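Putative transcriptional regulator (Bacillus cytotoxicus NVH 391-98, PDB 3K4H) probably regulates transcription as a LacI-family DNA-binding protein whose periplasmic-binding-protein-like core holds a glucose-based sugar as its likely effector. Local coordinates at residues P239-D244 / R281-G286. Sequence-based numbering, arbitrary orientation.
Sequences PLSTVD and RQTCEG
Pro239 packs its ring against two side chains of segment 281-286. Its CB faces the Arg281 chain, with CB and CD of that arginine each at 4.1 Å. Its CD meets the amide end of Gln282, 3.5 Å from OE1. The Pro239 carbonyl accepts the Gln282 backbone N-H, with N to O at 3.0 Å.

Leu240 uses its carbonyl on Arg281. NE of Arg281 donates to Leu240 O over 3.1 Å in a bent bond, 138° at the hydrogen. The oxygen sits at the guanidinium edge, somewhat out of its plane. The arginine chain bends at chi2 and chi3 and wraps past this carbonyl.

Ser241 makes three hydrogen bonds across the contact. Its N-H points almost straight at Thr283 OG1, 2.9 Å from N. Its hydroxyl OG donates to the same Thr283 OG1 at 3.0 Å. OG also accepts the Arg281 backbone N-H, so one hydroxyl both donates and accepts. Chi1 of -55° sets OG beside its own backbone N, and both donors reach one threonine oxygen. Thr283 OG1 also bonds to Ile224 O, which probably satisfies this buried hydroxyl fully.

Thr242 adds a light contact: its CG2 lies 3.9 Å from Arg281 NH1. Its OG1 turns to Asp201, while NH1 bonds to Asn229 and Ser233.

This is structural packing in the periplasmic-binding-protein-like domain; the Thr242 side chain is about 9 Å from a bound glucose. The contact joins the start of strand 241-244 to the loop after strand 277-279, its antiparallel neighbour at the edge of the mixed sheet. Strand 223-227 runs parallel on the other side of 241-244. Leu240 packs on Ile224 of that strand, Arg281 touches Glu234 of helix 231-235, and Cys284 rests on helix 115-128.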
loop_
_atom_site.group_PDB
_atom_site.type_symbol
_atom_site.label_atom_id
_atom_site.label_comp_id
_atom_site.label_asym_id
_atom_site.label_seq_id
_atom_site.Cartn_x
_atom_site.Cartn_y
_atom_site.Cartn_z
ATOM N N PRO A 239 19.707 -10.670 20.258
ATOM C CA PRO A 239 18.367 -10.447 19.768
ATOM C C PRO A 239 18.325 -9.993 18.337
ATOM O O PRO A 239 19.074 -9.177 17.927
ATOM C CB PRO A 239 17.897 -9.328 20.657
ATOM C CG PRO A 239 18.596 -9.533 21.858
ATOM C CD PRO A 239 19.930 -9.957 21.505
ATOM N N LEU A 240 17.393 -10.546 17.587
ATOM C CA LEU A 240 17.246 -10.315 16.160
ATOM C C LEU A 240 16.593 -9.072 15.685
ATOM O O LEU A 240 15.521 -8.783 16.076
ATOM C CB LEU A 240 16.329 -11.371 15.656
ATOM C CG LEU A 240 16.708 -12.479 14.738
ATOM C CD1 LEU A 240 15.443 -13.090 14.399
ATOM C CD2 LEU A 240 17.282 -11.940 13.555
ATOM N N SER A 241 17.210 -8.370 14.761
ATOM C CA SER A 241 16.550 -7.283 14.110
ATOM C C SER A 241 15.493 -7.877 13.270
ATOM O O SER A 241 15.714 -8.820 12.598
ATOM C CB SER A 241 17.530 -6.592 13.240
ATOM O OG SER A 241 18.610 -6.234 14.006
ATOM N N THR A 242 14.328 -7.296 13.275
ATOM C CA THR A 242 13.230 -7.949 12.651
ATOM C C THR A 242 12.227 -6.936 12.261
ATOM O O THR A 242 12.200 -5.907 12.814
ATOM C CB THR A 242 12.664 -8.850 13.657
ATOM O OG1 THR A 242 11.927 -9.866 13.029
ATOM C CG2 THR A 242 11.807 -8.115 14.476
ATOM N N VAL A 243 11.343 -7.220 11.353
ATOM C CA VAL A 243 10.396 -6.196 11.056
ATOM C C VAL A 243 9.106 -6.564 11.685
ATOM O O VAL A 243 8.608 -7.599 11.414
ATOM C CB VAL A 243 10.099 -6.171 9.598
ATOM C CG1 VAL A 243 9.035 -5.243 9.312
ATOM C CG2 VAL A 243 11.270 -5.829 8.828
ATOM N N ASP A 244 8.557 -5.690 12.513
ATOM C CA ASP A 244 7.295 -5.929 13.149
ATOM C C ASP A 244 6.315 -5.560 12.141
ATOM O O ASP A 244 6.402 -4.575 11.526
ATOM C CB ASP A 244 7.086 -5.115 14.395
ATOM C CG ASP A 244 5.878 -5.537 15.146
ATOM O OD1 ASP A 244 4.838 -5.711 14.532
ATOM O OD2 ASP A 244 5.960 -5.733 16.343
ATOM N N ARG A 281 17.577 -4.499 16.404
ATOM C CA ARG A 281 18.025 -4.913 17.679
ATOM C C ARG A 281 19.509 -5.106 17.636
ATOM O O ARG A 281 20.237 -4.183 17.488
ATOM C CB ARG A 281 17.309 -6.184 18.104
ATOM C CG ARG A 281 15.808 -6.146 17.944
ATOM C CD ARG A 281 15.047 -6.872 19.043
ATOM N NE ARG A 281 13.977 -7.729 18.558
ATOM C CZ ARG A 281 12.710 -7.592 18.877
ATOM N NH1 ARG A 281 11.825 -8.410 18.396
ATOM N NH2 ARG A 281 12.325 -6.645 19.667
ATOM N N GLN A 282 19.952 -6.325 17.813
ATOM C CA GLN A 282 21.361 -6.633 17.797
ATOM C C GLN A 282 22.078 -7.404 16.709
ATOM O O GLN A 282 23.169 -7.797 16.903
ATOM C CB GLN A 282 21.749 -7.072 19.169
ATOM C CG GLN A 282 21.613 -5.902 20.051
ATOM C CD GLN A 282 21.037 -6.214 21.353
ATOM O OE1 GLN A 282 21.634 -6.916 22.125
ATOM N NE2 GLN A 282 19.873 -5.672 21.633
ATOM N N THR A 283 21.464 -7.669 15.587
ATOM C CA THR A 283 22.081 -8.528 14.609
ATOM C C THR A 283 22.653 -7.830 13.446
ATOM O O THR A 283 22.932 -8.430 12.477
ATOM C CB THR A 283 21.139 -9.545 14.094
ATOM O OG1 THR A 283 19.868 -8.957 13.915
ATOM C CG2 THR A 283 20.997 -10.602 15.064
ATOM N N CYS A 284 22.806 -6.537 13.539
ATOM C CA CYS A 284 23.379 -5.780 12.455
ATOM C C CYS A 284 24.555 -4.909 12.833
ATOM O O CYS A 284 24.538 -4.260 13.834
ATOM C CB CYS A 284 22.300 -4.961 11.808
ATOM S SG CYS A 284 21.305 -5.945 10.887
ATOM N N GLU A 285 25.576 -4.895 12.000
ATOM C CA GLU A 285 26.764 -4.098 12.223
ATOM C C GLU A 285 27.195 -3.380 10.984
ATOM O O GLU A 285 26.803 -3.718 9.913
ATOM C CB GLU A 285 27.904 -4.966 12.656
ATOM C CG GLU A 285 28.646 -4.423 13.781
ATOM C CD GLU A 285 29.566 -5.412 14.368
ATOM O OE1 GLU A 285 29.441 -5.718 15.556
ATOM O OE2 GLU A 285 30.432 -5.890 13.646
ATOM N N GLY A 286 28.007 -2.363 11.150
ATOM C CA GLY A 286 28.507 -1.603 10.042
ATOM C C GLY A 286 29.461 -2.389 9.200
ATOM O O GLY A 286 30.126 -3.281 9.670
#